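PDB 2DXQ: acetyltransferase from Agrobacterium tumefaciens, which probably transfers an acetyl group from acetyl-CoA to an acceptor not yet identified, as a putative member of the GNAT family. Local coordinates for residues A[72-75]-A[76-80]; A[14-17]-A[18-22]. All coordinates share one frame; numbering follows the deposited sequence.

Contact 1 of 2, residues A[72-75]-A[76-80]; sequences PNLT and RAARP. With PO4 (phosphate ion), chain D; PO4 (phosphate ion), chain I.
N73 and R79 close a short left-handed helical turn in the connection between the antiparallel strands 61-71 and 81-88. R76, A77 and A78 all have positive phi and psi (48°/57° at R76), and this reverses the chain. The amide of N73 bridges the two sides of the turn. Its ND2 gives one proton to the carbonyl O of R79 at 3.0 Å, almost straight and nearly in the amide plane. ND2 gives the other to OG1 of T75 at 2.7 Å, also close to that plane. The two bonds fix the flip of the amide. N73 carries CG anti to its backbone N (chi1 -179°), which swings the amide across the turn. OD1 faces N86 of the second subunit in a weak hydrogen bond.

Backbone bonds complete the turn. R79 N reaches T75 O at 3.2 Å, and A78 N makes a weak bond of 3.4 Å to L74 O. Water 1 accepts from N73 N and donates to A78 O at 2.8 Å, so it links the two arms of the turn, from N73 to A78.

The R76 side chain leads away from the turn, bent at chi2 and chi3. Two phosphate ions, probably from the crystallisation liquor, meet its guanidinium at the edge, near its plane. NE holds O1 of the chain D phosphate at 2.7 Å, and NH2 bonds weakly to O2 of the same ion. NH1 bonds weakly to O2 and O3 of the chain I phosphate. NH1 also forms a salt bridge with D30 of the second subunit. Y116 lies against N73, T75, R76 and R79. The whole is a beta-hairpin loop at the dimer interface, left-handed helical at R76-A78, whose arginine holds two phosphate ions.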
loop_
_atom_site.group_PDB
_atom_site.type_symbol
_atom_site.label_atom_id
_atom_site.label_comp_id
_atom_site.label_asym_id
_atom_site.label_seq_id
_atom_site.Cartn_x
_atom_site.Cartn_y
_atom_site.Cartn_z
ATOM N N PRO A 72 5.616 -1.756 -8.250
ATOM C CA PRO A 72 6.611 -1.213 -9.173
ATOM C C PRO A 72 6.652 0.321 -9.076
ATOM O O PRO A 72 5.603 0.951 -8.825
ATOM C CB PRO A 72 6.096 -1.656 -10.551
ATOM C CG PRO A 72 4.649 -1.859 -10.378
ATOM C CD PRO A 72 4.440 -2.299 -8.948
ATOM N N ASN A 73 7.839 0.895 -9.302
ATOM C CA ASN A 73 8.123 2.290 -8.953
ATOM C C ASN A 73 9.314 2.862 -9.732
ATOM O O ASN A 73 10.304 2.171 -9.938
ATOM C CB ASN A 73 8.398 2.379 -7.450
ATOM C CG ASN A 73 8.677 3.782 -6.979
ATOM O OD1 ASN A 73 7.859 4.691 -7.144
ATOM N ND2 ASN A 73 9.838 3.968 -6.374
ATOM N N LEU A 74 9.214 4.130 -10.135
ATOM C CA LEU A 74 10.275 4.812 -10.898
ATOM C C LEU A 74 11.206 5.705 -10.063
ATOM O O LEU A 74 12.292 6.092 -10.519
ATOM C CB LEU A 74 9.655 5.630 -12.040
ATOM C CG LEU A 74 9.147 4.822 -13.232
ATOM C CD1 LEU A 74 8.146 5.623 -14.057
ATOM C CD2 LEU A 74 10.330 4.351 -14.086
ATOM N N THR A 75 10.794 6.036 -8.842
ATOM C CA THR A 75 11.636 6.834 -7.958
ATOM C C THR A 75 12.731 5.959 -7.359
ATOM O O THR A 75 12.699 4.727 -7.503
ATOM C CB THR A 75 10.825 7.522 -6.828
ATOM O OG1 THR A 75 10.361 6.534 -5.894
ATOM C CG2 THR A 75 9.644 8.296 -7.396
ATOM N N ARG A 76 13.698 6.613 -6.716
ATOM C CA ARG A 76 14.812 5.963 -6.004
ATOM C C ARG A 76 15.476 4.872 -6.855
ATOM O O ARG A 76 15.544 3.700 -6.458
ATOM C CB ARG A 76 14.358 5.417 -4.632
ATOM C CG ARG A 76 13.386 6.314 -3.830
ATOM C CD ARG A 76 13.922 7.701 -3.595
ATOM N NE ARG A 76 13.475 8.318 -2.352
ATOM C CZ ARG A 76 13.979 9.454 -1.879
ATOM N NH1 ARG A 76 14.936 10.083 -2.552
ATOM N NH2 ARG A 76 13.542 9.964 -0.739
ATOM N N ALA A 77 15.938 5.272 -8.042
ATOM C CA ALA A 77 16.592 4.370 -9.001
ATOM C C ALA A 77 15.659 3.262 -9.524
ATOM O O ALA A 77 16.091 2.139 -9.813
ATOM C CB ALA A 77 17.885 3.796 -8.398
ATOM N N ALA A 78 14.374 3.606 -9.645
ATOM C CA ALA A 78 13.318 2.717 -10.123
ATOM C C ALA A 78 13.186 1.440 -9.284
ATOM O O ALA A 78 12.914 0.370 -9.802
ATOM C CB ALA A 78 13.467 2.390 -11.636
ATOM N N ARG A 79 13.358 1.581 -7.978
ATOM C CA ARG A 79 13.260 0.444 -7.066
ATOM C C ARG A 79 11.862 0.348 -6.495
ATOM O O ARG A 79 11.259 1.382 -6.185
ATOM C CB ARG A 79 14.259 0.592 -5.940
ATOM C CG ARG A 79 15.691 0.352 -6.384
ATOM C CD ARG A 79 16.613 0.563 -5.246
ATOM N NE ARG A 79 16.585 -0.542 -4.291
ATOM C CZ ARG A 79 17.230 -0.524 -3.130
ATOM N NH1 ARG A 79 17.948 0.546 -2.793
ATOM N NH2 ARG A 79 17.165 -1.569 -2.304
ATOM N N PRO A 80 11.334 -0.886 -6.369
ATOM C CA PRO A 80 9.967 -1.030 -5.878
ATOM C C PRO A 80 9.871 -0.642 -4.400
ATOM O O PRO A 80 10.890 -0.477 -3.718
ATOM C CB PRO A 80 9.668 -2.524 -6.096
ATOM C CG PRO A 80 11.031 -3.181 -6.012
ATOM C CD PRO A 80 11.953 -2.192 -6.673
HETATM P P PO4 D . 10.804 8.145 0.413
HETATM O O1 PO4 D . 11.367 7.576 -0.855
HETATM O O2 PO4 D . 11.851 8.191 1.481
HETATM O O3 PO4 D . 10.260 9.538 0.166
HETATM O O4 PO4 D . 9.672 7.288 0.906
HETATM P P PO4 I . 15.380 13.613 -1.670
HETATM O O1 PO4 I . 13.887 13.757 -1.475
HETATM O O2 PO4 I . 15.914 12.559 -0.725
HETATM O O3 PO4 I . 15.670 13.200 -3.089
HETATM O O4 PO4 I . 16.056 14.937 -1.393
HETATM O O HOH W 1 10.337 -0.766 -9.385
#

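Contact 2 of 2, residues A[14-17]-A[18-22]; sequences GDLP and GLLEL
L16 and L20 meet on one face of the first turns of helix 16-26. The close part is apolar: CD1 of L16 lies 3.9 Å from CG of L20. A chi1 of -173° sets CG of L16 beside its own carbonyl carbon and sends the branch along the helix to L20. CG of L20 also rests on the carbonyl O of L16, at 3.3 Å. L20 N gives a hydrogen bond to L16 O at 2.9 Å. L19, also buried, packs outside the segments against F42, I53, V55 and T65. L16 touches L74 of the second subunit.

The other side is looser and wetter. P17 and E21 are exposed, joined by the backbone bond from E21 N to P17 O at 3.1 Å. Near P17, water 2 donates to G14 O at 2.9 Å and accepts from G18 N at 3.0 Å. It bridges the carbonyl and amide that a direct helical bond would join. D15 O instead binds L19 N directly, at 3.0 Å. The D15 carboxylate turns to R9 in a salt bridge and also accepts from G12 N. The chemistry implies an amphipathic helix start, with its leucines buried, partly against the second subunit, and water on the outer side.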
loop_
_atom_site.group_PDB
_atom_site.type_symbol
_atom_site.label_atom_id
_atom_site.label_comp_id
_atom_site.label_asym_id
_atom_site.label_seq_id
_atom_site.Cartn_x
_atom_site.Cartn_y
_atom_site.Cartn_z
ATOM N N GLY A 14 -6.224 -24.059 -0.597
ATOM C CA GLY A 14 -6.853 -24.643 0.587
ATOM C C GLY A 14 -6.814 -23.821 1.864
ATOM O O GLY A 14 -7.395 -24.215 2.878
ATOM N N ASP A 15 -6.145 -22.672 1.825
ATOM C CA ASP A 15 -5.940 -21.872 3.034
ATOM C C ASP A 15 -7.079 -20.915 3.348
ATOM O O ASP A 15 -7.090 -20.282 4.397
ATOM C CB ASP A 15 -4.620 -21.106 2.941
ATOM C CG ASP A 15 -3.420 -22.027 3.035
ATOM O OD1 ASP A 15 -3.453 -22.951 3.873
ATOM O OD2 ASP A 15 -2.463 -21.848 2.267
ATOM N N LEU A 16 -8.041 -20.810 2.440
ATOM C CA LEU A 16 -9.079 -19.804 2.591
ATOM C C LEU A 16 -9.890 -19.898 3.885
ATOM O O LEU A 16 -10.059 -18.870 4.556
ATOM C CB LEU A 16 -9.966 -19.727 1.324
ATOM C CG LEU A 16 -10.994 -18.593 1.280
ATOM C CD1 LEU A 16 -10.366 -17.227 1.603
ATOM C CD2 LEU A 16 -11.679 -18.581 -0.109
ATOM N N PRO A 17 -10.411 -21.105 4.256
ATOM C CA PRO A 17 -11.139 -21.186 5.531
ATOM C C PRO A 17 -10.331 -20.667 6.730
ATOM O O PRO A 17 -10.846 -19.885 7.540
ATOM C CB PRO A 17 -11.431 -22.694 5.671
ATOM C CG PRO A 17 -11.494 -23.180 4.281
ATOM C CD PRO A 17 -10.417 -22.404 3.549
ATOM N N GLY A 18 -9.065 -21.085 6.819
ATOM C CA GLY A 18 -8.181 -20.672 7.917
ATOM C C GLY A 18 -7.891 -19.182 7.947
ATOM O O GLY A 18 -7.881 -18.567 9.014
ATOM N N LEU A 19 -7.684 -18.596 6.770
ATOM C CA LEU A 19 -7.489 -17.150 6.633
ATOM C C LEU A 19 -8.725 -16.382 7.049
ATOM O O LEU A 19 -8.635 -15.371 7.741
ATOM C CB LEU A 19 -7.153 -16.799 5.188
ATOM C CG LEU A 19 -5.704 -17.007 4.779
ATOM C CD1 LEU A 19 -5.583 -16.828 3.263
ATOM C CD2 LEU A 19 -4.807 -16.035 5.540
ATOM N N LEU A 20 -9.894 -16.864 6.646
ATOM C CA LEU A 20 -11.128 -16.182 7.047
ATOM C C LEU A 20 -11.295 -16.178 8.574
ATOM O O LEU A 20 -11.716 -15.177 9.162
ATOM C CB LEU A 20 -12.349 -16.788 6.331
ATOM C CG LEU A 20 -12.437 -16.557 4.811
ATOM C CD1 LEU A 20 -13.578 -17.379 4.216
ATOM C CD2 LEU A 20 -12.678 -15.055 4.522
ATOM N N GLU A 21 -10.938 -17.278 9.229
ATOM C CA GLU A 21 -10.978 -17.317 10.696
ATOM C C GLU A 21 -10.068 -16.274 11.333
ATOM O O GLU A 21 -10.452 -15.602 12.300
ATOM C CB GLU A 21 -10.658 -18.725 11.203
ATOM C CG GLU A 21 -11.672 -19.754 10.711
ATOM C CD GLU A 21 -11.523 -21.119 11.354
ATOM O OE1 GLU A 21 -10.673 -21.282 12.255
ATOM O OE2 GLU A 21 -12.282 -22.031 10.951
ATOM N N LEU A 22 -8.872 -16.112 10.775
ATOM C CA LEU A 22 -7.948 -15.082 11.256
ATOM C C LEU A 22 -8.517 -13.682 11.056
ATOM O O LEU A 22 -8.444 -12.852 11.943
ATOM C CB LEU A 22 -6.581 -15.213 10.573
ATOM C CG LEU A 22 -5.744 -16.428 10.994
ATOM C CD1 LEU A 22 -4.503 -16.545 10.110
ATOM C CD2 LEU A 22 -5.332 -16.300 12.478
HETATM O O HOH W 2 -7.764 -23.482 5.639
#

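Overall arrangement
Contact 2 comes first along the chain, on helix 16-26. Contact 1 follows between strands 61-71 and 81-88. Their centres lie about 33 Å apart, on opposite sides of the chain's centre, and their nearest atoms are about 21 Å apart. They do not touch within one chain. Strand 61-71 relates them: L19 and L22 of contact 2 pack on T65 of that strand, and contact 1 continues from its end. One contact packs a helix on the mixed five-stranded sheet; the other joins two of its strands at their ends. The dimer brings them closer, since L16 of contact 2 packs on L74 of the second subunit, a residue of contact 1 there.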